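Side-chain contacts in endo-1,4-beta-xylanase (Pseudoalteromonas haloplanktis, PDB 1H12), which hydrolyses internal beta-1,4 linkages of xylan as a cold-adapted family 8 glycoside hydrolase: residues A[37-42]-A[371-376]; A[82-87]-A[97-102]; A[120-125]-A[144-149]; A[152-157]-A[209-214]. One frame throughout, in Å; residues are numbered along the deposited sequence. Where two conformers were deposited one is given.

Contact 1 (A[37-42]-A[371-376]); sequences FDNMFG and LSQPTG
Q373 reaches out of the loop between helices 358-369 and 379-392 and lays its amide against N39 and M40 in the last turn of helix 29-40. Its CG lies anti to the backbone N (chi1 -177°) and the chain stays extended beyond, which gives glutamine the length to span the gap; the nearest CA atoms, those of N39 and Q373, are 8.5 Å apart. Q373 OE1 accepts from N39 ND2 at 3.2 Å, the N-H pointing at 154° toward an oxygen that lies in the plane of the asparagine amide, while the two amide planes are turned 37° apart. The same OE1 sits 3.3 Å from N39 CB. Q373 NE2 donates to T36 O, one turn before M40 in the same helix, and rests 3.8 Å from M40 CB, so both ends of the amide are used. The close side of the contact is here, where the glutamine amide meets the buried M40, with M387 behind the methionine. Toward solvent the contact is looser, for N39 and Q373 are themselves only partly covered. A late loop thus ties onto an early helix, joining distant parts of the (alpha/alpha)6 barrel known for family 8.

Contact 2 (A[82-87]-A[97-102]); sequences WGMTAA and DNLWRF
An antiparallel helical hairpin, two consecutive helices joined by a short loop, brings M84 of helix 77-89 against L99 and W100 of helix 93-107. The short axes approach to 9.3 Å at 153°. M84 and L99 lie alongside one another, each pointing toward the other's helix, with M84 CG 3.6 Å from L99 CB. Beyond it the methionine bends at chi3 (57°), turning its methyl back so that CE comes 3.7 Å from W100 CE3; SD lies 5.2 Å from the centroid of the six-membered ring, an oblique Met-aromatic contact. L99 CD1 presses on backbone, 3.6 Å from G83 C; a side chain at that glycine would point at the leucine and be tight against it. An alanine in place of M84 is likely to open a gap beside L99 and deprive the W100 ring of its sulfur and methyl neighbours. Outside the pair, W100 NE1 is hydrogen-bonded to D171 of helix 168-182, helix 143-160 supplies F149 and L153 to M84 and W100 respectively, and L99 also touches I64 on strand 58-66.

Contact 3 (A[120-125]-A[144-149]); sequences GVYAWK and DGEEYF
The backbone N-H of Y122 points almost straight at E146 OE2, 2.8 Å away with an angle of 166° at the hydrogen. It meets the oxygen on its anti side, 34° out of the carboxylate plane. The other carboxylate oxygen serves the same residue indirectly: a water lies 2.7 Å from E146 OE1 and is also hydrogen-bonded to Y122 O. One glutamate thus serves both backbone polar groups of Y122, N-H directly and C=O through the water, a task for which its length suits it, since the bend at chi2 swings the carboxylate off the helix toward the chain opposite. OE2 also lies 3.5 Å from Y122 CB, at the edge of the tyrosine ring near its plane, and ring and carboxylate are nearly perpendicular. In the fold, this fastens the approach to strand 123-128 of the antiparallel sheet onto the first turns of helix 143-160. One turn beyond E146, F149 adds an apolar contact, its CE2 3.7 Å from Y122 CD2. The two rings pack obliquely, centroids 5.2 Å apart and planes at 55°, with F149 CD2 above one face of the tyrosine toward its rim. M175 of helix 168-182 touches Y122, E146 and F149, while W100 and Q107 of helix 93-107 also border the tyrosine.

Contact 4 (A[152-157]-A[209-214]); sequences ALLNAS and YDYFAN
The Y211 ring and the N155 amide lie nearly in parallel, their planes only 5° apart, with N155 CG 3.2 Å from Y211 OH. L154 comes obliquely to the same ring, its CB 3.6 Å from Y211 CE2, and the rings of F151 and F399 meet the tyrosine as well. Leucine and tyrosine lie side by side, each reaching toward the helix that carries the other. At its far end L154 turns to the second ring, CD1 standing 3.7 Å from F212 CD1 in another oblique approach; W225 meets F212 edge-to-face. Helices 143-160 and 206-215 cross here at 46°, their short axes 11.0 Å apart, a wide spacing that large side chains are suited to bridge. With CG anti to the backbone N (chi1 176°), Y211 stretches its ring across to the other helix and brings the hydroxyl 3.5 Å from L154 CB. That hydroxyl is hydrogen-bonded to Y400 O in the C-terminal part of the chain. A phenylalanine in place of Y211 would probably leave the Y400 carbonyl without its mate. The chemistry is therefore mixed: an apolar side formed by L154 with the two rings, and a buried polar corner where the Y211 hydroxyl lies beside N155 and bonds to Y400 O.

In the fold
Contact 1 lies near the sugar site, with the Q373 side chain about 12 Å from the bound xylose; L371 and P374 touch E342, one of the pocket residues. From there packing runs inward: F37 CE2 meets A87 CA of contact 2 at 3.7 Å, and M84 SD of contact 2 meets F149 CD1 of contact 3 at 3.6 Å. Contacts 3 and 4 share helix 143-160 and are joined again by a probable hydrogen bond of 2.7 Å between E147 OE2 and Y209 OH. Contact 2 also touches contact 4 directly, through T85 and A152. Contacts 1 and 4 do not touch, their centres about 27 Å apart, yet contacts 2, 3 and 4 all fall within the chain loop that contact 1 closes.

Contact 1 (A[37-42]-A[371-376])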
loop_
_atom_site.group_PDB
_atom_site.type_symbol
_atom_site.label_atom_id
_atom_site.label_comp_id
_atom_site.label_asym_id
_atom_site.label_seq_id
_atom_site.Cartn_x
_atom_site.Cartn_y
_atom_site.Cartn_z
ATOM N N PHE A 37 2.952 -8.602 14.115
ATOM C CA PHE A 37 1.515 -8.667 14.020
ATOM C C PHE A 37 0.903 -8.661 15.411
ATOM O O PHE A 37 -0.057 -7.916 15.685
ATOM C CB PHE A 37 1.062 -9.915 13.239
ATOM C CG PHE A 37 -0.417 -9.953 13.022
ATOM C CD1 PHE A 37 -1.283 -10.447 13.984
ATOM C CD2 PHE A 37 -0.964 -9.465 11.851
ATOM C CE1 PHE A 37 -2.669 -10.390 13.787
ATOM C CE2 PHE A 37 -2.303 -9.443 11.622
ATOM C CZ PHE A 37 -3.175 -9.902 12.596
ATOM N N ASP A 38 1.435 -9.448 16.322
ATOM C CA ASP A 38 0.835 -9.546 17.650
ATOM C C ASP A 38 0.824 -8.249 18.374
ATOM O O ASP A 38 -0.103 -7.937 19.109
ATOM C CB ASP A 38 1.580 -10.578 18.481
ATOM C CG ASP A 38 1.306 -12.022 18.017
ATOM O OD1 ASP A 38 0.410 -12.230 17.180
ATOM O OD2 ASP A 38 2.073 -12.922 18.436
ATOM N N ASN A 39 1.883 -7.464 18.203
ATOM C CA ASN A 39 1.928 -6.175 18.885
ATOM C C ASN A 39 1.046 -5.131 18.224
ATOM O O ASN A 39 0.440 -4.293 18.889
ATOM C CB ASN A 39 3.374 -5.639 18.918
ATOM C CG ASN A 39 4.291 -6.444 19.786
ATOM O OD1 ASN A 39 3.851 -7.101 20.685
ATOM N ND2 ASN A 39 5.631 -6.356 19.488
ATOM N N MET A 40 0.952 -5.166 16.883
ATOM C CA MET A 40 0.064 -4.232 16.180
ATOM C C MET A 40 -1.408 -4.533 16.482
ATOM O O MET A 40 -2.229 -3.618 16.523
ATOM C CB MET A 40 0.362 -4.284 14.703
ATOM C CG MET A 40 -0.582 -3.416 13.855
ATOM S SD MET A 40 -0.046 -3.443 12.134
ATOM C CE MET A 40 -1.501 -2.820 11.336
ATOM N N PHE A 41 -1.743 -5.810 16.657
ATOM C CA PHE A 41 -3.095 -6.287 16.847
ATOM C C PHE A 41 -3.405 -6.624 18.319
ATOM O O PHE A 41 -4.474 -7.076 18.600
ATOM C CB PHE A 41 -3.409 -7.430 15.914
ATOM C CG PHE A 41 -3.607 -6.978 14.468
ATOM C CD1 PHE A 41 -2.513 -6.678 13.664
ATOM C CD2 PHE A 41 -4.869 -6.865 13.925
ATOM C CE1 PHE A 41 -2.700 -6.278 12.379
ATOM C CE2 PHE A 41 -5.048 -6.470 12.628
ATOM C CZ PHE A 41 -4.009 -6.164 11.855
ATOM N N GLY A 42 -2.528 -6.289 19.218
ATOM C CA GLY A 42 -2.716 -6.586 20.634
ATOM C C GLY A 42 -3.138 -5.338 21.376
ATOM O O GLY A 42 -2.892 -4.211 20.958
ATOM N N LEU A 371 15.388 -1.568 13.263
ATOM C CA LEU A 371 14.397 -0.733 13.923
ATOM C C LEU A 371 13.602 -1.494 14.959
ATOM O O LEU A 371 13.333 -2.671 14.791
ATOM C CB LEU A 371 13.353 -0.271 12.898
ATOM C CG LEU A 371 13.900 0.669 11.796
ATOM C CD1 LEU A 371 12.808 0.828 10.751
ATOM C CD2 LEU A 371 14.321 2.014 12.377
ATOM N N SER A 372 13.186 -0.771 15.991
ATOM C CA SER A 372 12.089 -1.325 16.788
ATOM C C SER A 372 10.754 -0.992 16.094
ATOM O O SER A 372 10.599 -0.003 15.363
ATOM C CB SER A 372 12.093 -0.566 18.139
ATOM O OG SER A 372 13.263 -0.775 18.919
ATOM N N GLN A 373 9.747 -1.789 16.413
ATOM C CA GLN A 373 8.430 -1.593 15.824
ATOM C C GLN A 373 7.906 -0.226 16.214
ATOM O O GLN A 373 8.060 0.165 17.365
ATOM C CB GLN A 373 7.497 -2.707 16.306
ATOM C CG GLN A 373 6.126 -2.628 15.696
ATOM C CD GLN A 373 5.274 -3.825 15.970
ATOM O OE1 GLN A 373 5.673 -4.706 16.771
ATOM N NE2 GLN A 373 4.133 -3.937 15.299
ATOM N N PRO A 374 7.258 0.490 15.309
ATOM C CA PRO A 374 6.776 1.826 15.647
ATOM C C PRO A 374 5.859 1.920 16.842
ATOM O O PRO A 374 4.952 1.082 17.043
ATOM C CB PRO A 374 6.064 2.274 14.370
ATOM C CG PRO A 374 6.834 1.609 13.320
ATOM C CD PRO A 374 7.126 0.208 13.868
ATOM N N THR A 375 6.078 2.971 17.637
ATOM C CA THR A 375 5.260 3.342 18.776
ATOM C C THR A 375 5.016 4.856 18.708
ATOM O O THR A 375 5.546 5.546 17.838
ATOM C CB THR A 375 5.935 2.993 20.114
ATOM O OG1 THR A 375 7.187 3.698 20.194
ATOM C CG2 THR A 375 6.218 1.501 20.187
ATOM N N GLY A 376 4.238 5.365 19.633
ATOM C CA GLY A 376 4.039 6.772 19.708
ATOM C C GLY A 376 3.054 7.338 18.710
ATOM O O GLY A 376 2.261 6.643 18.056
#

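Contact 2 (A[82-87]-A[97-102])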
loop_
_atom_site.group_PDB
_atom_site.type_symbol
_atom_site.label_atom_id
_atom_site.label_comp_id
_atom_site.label_asym_id
_atom_site.label_seq_id
_atom_site.Cartn_x
_atom_site.Cartn_y
_atom_site.Cartn_z
ATOM N N TRP A 82 -4.966 -2.274 4.500
ATOM C CA TRP A 82 -3.636 -2.785 4.776
ATOM C C TRP A 82 -3.686 -3.758 5.930
ATOM O O TRP A 82 -3.033 -4.827 5.897
ATOM C CB TRP A 82 -2.645 -1.655 5.034
ATOM C CG TRP A 82 -2.401 -0.753 3.878
ATOM C CD1 TRP A 82 -2.554 -1.045 2.558
ATOM C CD2 TRP A 82 -1.969 0.611 3.930
ATOM N NE1 TRP A 82 -2.234 0.057 1.797
ATOM C CE2 TRP A 82 -1.877 1.075 2.600
ATOM C CE3 TRP A 82 -1.696 1.513 4.961
ATOM C CZ2 TRP A 82 -1.509 2.369 2.283
ATOM C CZ3 TRP A 82 -1.340 2.797 4.654
ATOM C CH2 TRP A 82 -1.229 3.208 3.324
ATOM N N GLY A 83 -4.456 -3.436 6.966
ATOM C CA GLY A 83 -4.597 -4.345 8.099
ATOM C C GLY A 83 -5.246 -5.662 7.718
ATOM O O GLY A 83 -4.825 -6.719 8.172
ATOM N N MET A 84 -6.278 -5.608 6.879
ATOM C CA MET A 84 -6.872 -6.841 6.369
ATOM C C MET A 84 -5.870 -7.665 5.572
ATOM O O MET A 84 -5.825 -8.901 5.663
ATOM C CB MET A 84 -8.094 -6.518 5.494
ATOM C CG MET A 84 -9.327 -6.094 6.297
ATOM S SD MET A 84 -10.611 -5.353 5.293
ATOM C CE MET A 84 -10.914 -6.674 4.102
ATOM N N THR A 85 -5.071 -6.996 4.762
ATOM C CA THR A 85 -4.073 -7.665 3.963
ATOM C C THR A 85 -3.059 -8.388 4.853
ATOM O O THR A 85 -2.713 -9.540 4.629
ATOM C CB THR A 85 -3.423 -6.681 2.998
ATOM O OG1 THR A 85 -4.409 -6.131 2.136
ATOM C CG2 THR A 85 -2.383 -7.353 2.131
ATOM N N ALA A 86 -2.583 -7.696 5.882
ATOM C CA ALA A 86 -1.669 -8.327 6.796
ATOM C C ALA A 86 -2.284 -9.539 7.459
ATOM O O ALA A 86 -1.651 -10.600 7.606
ATOM C CB ALA A 86 -1.207 -7.312 7.848
ATOM N N ALA A 87 -3.531 -9.398 7.907
ATOM C CA ALA A 87 -4.207 -10.505 8.585
ATOM C C ALA A 87 -4.323 -11.734 7.692
ATOM O O ALA A 87 -4.065 -12.849 8.123
ATOM C CB ALA A 87 -5.579 -10.008 9.081
ATOM N N ASP A 97 -11.882 -10.478 9.791
ATOM C CA ASP A 97 -13.331 -10.369 9.764
ATOM C C ASP A 97 -13.815 -9.146 10.538
ATOM O O ASP A 97 -14.744 -8.469 10.137
ATOM C CB ASP A 97 -13.967 -11.625 10.319
ATOM C CG ASP A 97 -13.903 -12.807 9.391
ATOM O OD1 ASP A 97 -13.414 -12.656 8.249
ATOM O OD2 ASP A 97 -14.331 -13.919 9.791
ATOM N N ASN A 98 -13.166 -8.856 11.658
ATOM C CA ASN A 98 -13.542 -7.706 12.442
ATOM C C ASN A 98 -13.300 -6.399 11.710
ATOM O O ASN A 98 -14.078 -5.445 11.799
ATOM C CB ASN A 98 -12.858 -7.713 13.822
ATOM C CG ASN A 98 -13.335 -8.820 14.742
ATOM O OD1 ASN A 98 -14.429 -9.372 14.551
ATOM N ND2 ASN A 98 -12.518 -9.118 15.748
ATOM N N LEU A 99 -12.164 -6.333 10.985
ATOM C CA LEU A 99 -11.869 -5.161 10.173
ATOM C C LEU A 99 -12.814 -5.057 8.986
ATOM O O LEU A 99 -13.278 -3.957 8.649
ATOM C CB LEU A 99 -10.413 -5.218 9.661
ATOM C CG LEU A 99 -9.325 -5.041 10.721
ATOM C CD1 LEU A 99 -7.977 -5.228 10.048
ATOM C CD2 LEU A 99 -9.390 -3.684 11.398
ATOM N N TRP A 100 -13.087 -6.154 8.295
ATOM C CA TRP A 100 -13.951 -6.106 7.118
ATOM C C TRP A 100 -15.392 -5.747 7.517
ATOM O O TRP A 100 -16.055 -4.963 6.846
ATOM C CB TRP A 100 -13.881 -7.416 6.322
ATOM C CG TRP A 100 -14.754 -7.453 5.128
ATOM C CD1 TRP A 100 -15.656 -8.410 4.840
ATOM C CD2 TRP A 100 -14.888 -6.455 4.088
ATOM N NE1 TRP A 100 -16.347 -8.094 3.700
ATOM C CE2 TRP A 100 -15.883 -6.896 3.222
ATOM C CE3 TRP A 100 -14.262 -5.226 3.785
ATOM C CZ2 TRP A 100 -16.325 -6.118 2.148
ATOM C CZ3 TRP A 100 -14.678 -4.489 2.719
ATOM C CH2 TRP A 100 -15.716 -4.917 1.902
ATOM N N ARG A 101 -15.844 -6.270 8.675
ATOM C CA ARG A 101 -17.166 -5.933 9.124
ATOM C C ARG A 101 -17.315 -4.434 9.297
ATOM O O ARG A 101 -18.345 -3.825 8.954
ATOM C CB ARG A 101 -17.470 -6.653 10.446
ATOM C CG ARG A 101 -18.955 -6.696 10.809
ATOM C CD ARG A 101 -19.242 -7.267 12.206
ATOM N NE ARG A 101 -18.596 -8.561 12.357
ATOM C CZ ARG A 101 -17.475 -8.805 13.034
ATOM N NH1 ARG A 101 -16.982 -7.937 13.906
ATOM N NH2 ARG A 101 -16.855 -9.978 12.862
ATOM N N PHE A 102 -16.287 -3.803 9.882
ATOM C CA PHE A 102 -16.294 -2.353 10.070
ATOM C C PHE A 102 -16.339 -1.621 8.756
ATOM O O PHE A 102 -17.083 -0.653 8.564
ATOM C CB PHE A 102 -15.039 -1.955 10.843
ATOM C CG PHE A 102 -14.963 -0.484 11.178
ATOM C CD1 PHE A 102 -14.490 0.456 10.248
ATOM C CD2 PHE A 102 -15.371 -0.040 12.420
ATOM C CE1 PHE A 102 -14.472 1.777 10.561
ATOM C CE2 PHE A 102 -15.332 1.318 12.717
ATOM C CZ PHE A 102 -14.894 2.207 11.786
#

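Contact 3 (A[120-125]-A[144-149])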
loop_
_atom_site.group_PDB
_atom_site.type_symbol
_atom_site.label_atom_id
_atom_site.label_comp_id
_atom_site.label_asym_id
_atom_site.label_seq_id
_atom_site.Cartn_x
_atom_site.Cartn_y
_atom_site.Cartn_z
ATOM N N GLY A 120 -21.206 3.015 -3.453
ATOM C CA GLY A 120 -20.405 1.848 -3.193
ATOM C C GLY A 120 -18.929 2.044 -3.015
ATOM O O GLY A 120 -18.224 1.069 -2.800
ATOM N N VAL A 121 -18.427 3.279 -3.117
ATOM C CA VAL A 121 -17.021 3.533 -2.796
ATOM C C VAL A 121 -16.882 3.725 -1.285
ATOM O O VAL A 121 -17.883 3.924 -0.594
ATOM C CB VAL A 121 -16.401 4.703 -3.594
ATOM C CG1 VAL A 121 -16.765 4.575 -5.088
ATOM C CG2 VAL A 121 -16.769 6.062 -3.070
ATOM N N TYR A 122 -15.662 3.680 -0.801
ATOM C CA TYR A 122 -15.400 3.665 0.631
ATOM C C TYR A 122 -14.850 5.002 1.085
ATOM O O TYR A 122 -13.787 5.462 0.631
ATOM C CB TYR A 122 -14.457 2.468 0.953
ATOM C CG TYR A 122 -15.193 1.142 0.901
ATOM C CD1 TYR A 122 -15.730 0.661 -0.257
ATOM C CD2 TYR A 122 -15.433 0.442 2.072
ATOM C CE1 TYR A 122 -16.523 -0.482 -0.255
ATOM C CE2 TYR A 122 -16.178 -0.702 2.090
ATOM C CZ TYR A 122 -16.770 -1.164 0.927
ATOM O OH TYR A 122 -17.593 -2.249 0.985
ATOM N N ALA A 123 -15.591 5.639 1.969
ATOM C CA ALA A 123 -15.249 6.968 2.499
ATOM C C ALA A 123 -13.887 6.929 3.176
ATOM O O ALA A 123 -13.666 6.149 4.095
ATOM C CB ALA A 123 -16.310 7.341 3.511
ATOM N N TRP A 124 -12.990 7.798 2.732
ATOM C CA TRP A 124 -11.600 7.676 3.136
ATOM C C TRP A 124 -11.327 8.057 4.566
ATOM O O TRP A 124 -10.347 7.603 5.131
ATOM C CB TRP A 124 -10.652 8.386 2.186
ATOM C CG TRP A 124 -10.460 9.847 2.437
ATOM C CD1 TRP A 124 -11.207 10.883 1.979
ATOM C CD2 TRP A 124 -9.383 10.442 3.194
ATOM N NE1 TRP A 124 -10.644 12.070 2.375
ATOM C CE2 TRP A 124 -9.518 11.813 3.115
ATOM C CE3 TRP A 124 -8.307 9.926 3.899
ATOM C CZ2 TRP A 124 -8.598 12.696 3.697
ATOM C CZ3 TRP A 124 -7.421 10.755 4.485
ATOM C CH2 TRP A 124 -7.556 12.149 4.371
ATOM N N LYS A 125 -12.167 8.935 5.126
ATOM C CA LYS A 125 -11.940 9.461 6.468
ATOM C C LYS A 125 -13.196 9.445 7.314
ATOM O O LYS A 125 -14.186 10.126 6.989
ATOM C CB LYS A 125 -11.391 10.881 6.420
ATOM C CG LYS A 125 -10.923 11.393 7.741
ATOM C CD LYS A 125 -10.532 12.885 7.744
ATOM C CE LYS A 125 -9.248 13.083 7.142
ATOM N NZ LYS A 125 -8.952 14.640 7.366
ATOM N N ASP A 144 -6.645 3.400 -3.607
ATOM C CA ASP A 144 -5.865 2.237 -3.256
ATOM C C ASP A 144 -6.407 1.453 -2.078
ATOM O O ASP A 144 -6.080 0.279 -1.938
ATOM C CB ASP A 144 -4.384 2.544 -3.113
ATOM C CG ASP A 144 -4.000 3.456 -1.962
ATOM O OD1 ASP A 144 -4.873 4.300 -1.571
ATOM O OD2 ASP A 144 -2.857 3.359 -1.481
ATOM N N GLY A 145 -7.248 2.062 -1.243
ATOM C CA GLY A 145 -7.963 1.311 -0.219
ATOM C C GLY A 145 -8.855 0.243 -0.857
ATOM O O GLY A 145 -8.747 -0.925 -0.509
ATOM N N GLU A 146 -9.704 0.630 -1.805
ATOM C CA GLU A 146 -10.529 -0.339 -2.501
ATOM C C GLU A 146 -9.663 -1.391 -3.197
ATOM O O GLU A 146 -10.029 -2.576 -3.191
ATOM C CB GLU A 146 -11.436 0.353 -3.537
ATOM C CG GLU A 146 -12.612 1.119 -2.963
ATOM C CD GLU A 146 -12.387 2.542 -2.459
ATOM O OE1 GLU A 146 -11.202 2.914 -2.214
ATOM O OE2 GLU A 146 -13.391 3.259 -2.330
ATOM N N GLU A 147 -8.535 -0.995 -3.795
ATOM C CA GLU A 147 -7.656 -1.974 -4.399
ATOM C C GLU A 147 -7.204 -3.039 -3.408
ATOM O O GLU A 147 -7.243 -4.244 -3.697
ATOM C CB GLU A 147 -6.433 -1.303 -5.045
ATOM C CG GLU A 147 -6.770 -0.385 -6.193
ATOM C CD GLU A 147 -5.571 0.178 -6.889
ATOM O OE1 GLU A 147 -4.685 0.721 -6.115
ATOM O OE2 GLU A 147 -5.436 0.109 -8.106
ATOM N N TYR A 148 -6.710 -2.600 -2.244
ATOM C CA TYR A 148 -6.277 -3.536 -1.217
ATOM C C TYR A 148 -7.447 -4.325 -0.648
ATOM O O TYR A 148 -7.288 -5.503 -0.321
ATOM C CB TYR A 148 -5.475 -2.850 -0.117
ATOM C CG TYR A 148 -3.993 -2.729 -0.367
ATOM C CD1 TYR A 148 -3.138 -3.734 0.042
ATOM C CD2 TYR A 148 -3.447 -1.620 -0.992
ATOM C CE1 TYR A 148 -1.785 -3.611 -0.088
ATOM C CE2 TYR A 148 -2.071 -1.512 -1.174
ATOM C CZ TYR A 148 -1.244 -2.520 -0.699
ATOM O OH TYR A 148 0.127 -2.430 -0.805
ATOM N N PHE A 149 -8.645 -3.712 -0.487
ATOM C CA PHE A 149 -9.762 -4.479 -0.011
ATOM C C PHE A 149 -10.059 -5.637 -0.953
ATOM O O PHE A 149 -10.289 -6.773 -0.523
ATOM C CB PHE A 149 -11.058 -3.645 0.117
ATOM C CG PHE A 149 -11.143 -2.653 1.267
ATOM C CD1 PHE A 149 -10.795 -3.002 2.568
ATOM C CD2 PHE A 149 -11.684 -1.400 1.073
ATOM C CE1 PHE A 149 -10.970 -2.130 3.605
ATOM C CE2 PHE A 149 -11.865 -0.521 2.124
ATOM C CZ PHE A 149 -11.497 -0.896 3.399
HETATM O O HOH W 1 -11.304 4.580 -0.086
#

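Contact 4 (A[152-157]-A[209-214])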
loop_
_atom_site.group_PDB
_atom_site.type_symbol
_atom_site.label_atom_id
_atom_site.label_comp_id
_atom_site.label_asym_id
_atom_site.label_seq_id
_atom_site.Cartn_x
_atom_site.Cartn_y
_atom_site.Cartn_z
ATOM N N ALA A 152 -7.330 -8.292 -0.625
ATOM C CA ALA A 152 -7.426 -9.023 0.604
ATOM C C ALA A 152 -8.605 -9.979 0.637
ATOM O O ALA A 152 -8.489 -11.125 1.100
ATOM C CB ALA A 152 -7.492 -8.026 1.768
ATOM N N LEU A 153 -9.760 -9.547 0.126
ATOM C CA LEU A 153 -10.965 -10.362 0.079
ATOM C C LEU A 153 -10.809 -11.584 -0.833
ATOM O O LEU A 153 -11.274 -12.688 -0.506
ATOM C CB LEU A 153 -12.160 -9.512 -0.312
ATOM C CG LEU A 153 -12.627 -8.531 0.764
ATOM C CD1 LEU A 153 -13.474 -7.439 0.127
ATOM C CD2 LEU A 153 -13.398 -9.228 1.879
ATOM N N LEU A 154 -10.159 -11.405 -1.990
ATOM C CA LEU A 154 -9.928 -12.546 -2.858
ATOM C C LEU A 154 -9.062 -13.570 -2.187
ATOM O O LEU A 154 -9.294 -14.790 -2.312
ATOM C CB LEU A 154 -9.280 -12.102 -4.171
ATOM C CG LEU A 154 -10.190 -11.411 -5.186
ATOM C CD1 LEU A 154 -9.338 -10.853 -6.300
ATOM C CD2 LEU A 154 -11.269 -12.357 -5.719
ATOM N N ASN A 155 -8.034 -13.124 -1.461
ATOM C CA ASN A 155 -7.173 -14.042 -0.727
ATOM C C ASN A 155 -7.913 -14.738 0.417
ATOM O O ASN A 155 -7.708 -15.913 0.656
ATOM C CB ASN A 155 -5.932 -13.318 -0.239
ATOM C CG ASN A 155 -4.887 -13.121 -1.327
ATOM O OD1 ASN A 155 -4.812 -11.929 -1.903
ATOM N ND2 ASN A 155 -4.165 -14.088 -1.631
ATOM N N ALA A 156 -8.784 -13.991 1.118
ATOM C CA ALA A 156 -9.582 -14.587 2.205
ATOM C C ALA A 156 -10.478 -15.682 1.647
ATOM O O ALA A 156 -10.572 -16.774 2.248
ATOM C CB ALA A 156 -10.379 -13.490 2.865
ATOM N N SER A 157 -11.132 -15.429 0.525
ATOM C CA SER A 157 -11.915 -16.472 -0.120
ATOM C C SER A 157 -11.075 -17.707 -0.379
ATOM O O SER A 157 -11.512 -18.838 -0.100
ATOM C CB SER A 157 -12.435 -15.929 -1.453
ATOM O OG SER A 157 -13.035 -16.967 -2.224
ATOM N N TYR A 209 -3.337 -6.455 -10.245
ATOM C CA TYR A 209 -4.269 -6.515 -11.365
ATOM C C TYR A 209 -4.160 -7.872 -12.073
ATOM O O TYR A 209 -5.173 -8.425 -12.521
ATOM C CB TYR A 209 -4.040 -5.368 -12.325
ATOM C CG TYR A 209 -3.949 -4.009 -11.653
ATOM C CD1 TYR A 209 -4.880 -3.552 -10.752
ATOM C CD2 TYR A 209 -2.875 -3.192 -11.946
ATOM C CE1 TYR A 209 -4.748 -2.315 -10.167
ATOM C CE2 TYR A 209 -2.738 -1.944 -11.343
ATOM C CZ TYR A 209 -3.654 -1.502 -10.465
ATOM O OH TYR A 209 -3.427 -0.268 -9.882
ATOM N N ASP A 210 -2.938 -8.420 -12.192
ATOM C CA ASP A 210 -2.799 -9.755 -12.745
ATOM C C ASP A 210 -3.467 -10.799 -11.883
ATOM O O ASP A 210 -4.083 -11.731 -12.400
ATOM C CB ASP A 210 -1.303 -10.080 -12.873
ATOM C CG ASP A 210 -0.628 -9.380 -14.018
ATOM O OD1 ASP A 210 -1.152 -9.545 -15.145
ATOM O OD2 ASP A 210 0.380 -8.701 -13.845
ATOM N N TYR A 211 -3.373 -10.654 -10.550
ATOM C CA TYR A 211 -4.077 -11.551 -9.636
ATOM C C TYR A 211 -5.606 -11.385 -9.808
ATOM O O TYR A 211 -6.333 -12.388 -9.871
ATOM C CB TYR A 211 -3.628 -11.194 -8.202
ATOM C CG TYR A 211 -4.314 -11.962 -7.113
ATOM C CD1 TYR A 211 -4.041 -13.282 -6.862
ATOM C CD2 TYR A 211 -5.251 -11.338 -6.299
ATOM C CE1 TYR A 211 -4.703 -13.975 -5.847
ATOM C CE2 TYR A 211 -5.853 -11.999 -5.251
ATOM C CZ TYR A 211 -5.630 -13.334 -5.057
ATOM O OH TYR A 211 -6.342 -13.978 -4.065
ATOM N N PHE A 212 -6.093 -10.161 -9.918
ATOM C CA PHE A 212 -7.516 -9.965 -10.134
ATOM C C PHE A 212 -7.957 -10.706 -11.412
ATOM O O PHE A 212 -8.973 -11.394 -11.425
ATOM C CB PHE A 212 -7.857 -8.509 -10.280
ATOM C CG PHE A 212 -7.575 -7.609 -9.071
ATOM C CD1 PHE A 212 -7.410 -8.109 -7.823
ATOM C CD2 PHE A 212 -7.555 -6.248 -9.225
ATOM C CE1 PHE A 212 -7.197 -7.277 -6.734
ATOM C CE2 PHE A 212 -7.329 -5.400 -8.166
ATOM C CZ PHE A 212 -7.146 -5.914 -6.904
ATOM N N ALA A 213 -7.192 -10.556 -12.481
ATOM C CA ALA A 213 -7.530 -11.191 -13.758
ATOM C C ALA A 213 -7.698 -12.697 -13.622
ATOM O O ALA A 213 -8.568 -13.283 -14.254
ATOM C CB ALA A 213 -6.451 -10.887 -14.798
ATOM N N ASN A 214 -6.850 -13.322 -12.814
ATOM C CA ASN A 214 -6.896 -14.756 -12.619
ATOM C C ASN A 214 -7.966 -15.229 -11.650
ATOM O O ASN A 214 -8.135 -16.424 -11.447
ATOM C CB ASN A 214 -5.542 -15.267 -12.178
ATOM C CG ASN A 214 -4.511 -15.211 -13.269
ATOM O OD1 ASN A 214 -4.863 -15.083 -14.479
ATOM N ND2 ASN A 214 -3.260 -15.289 -12.887
#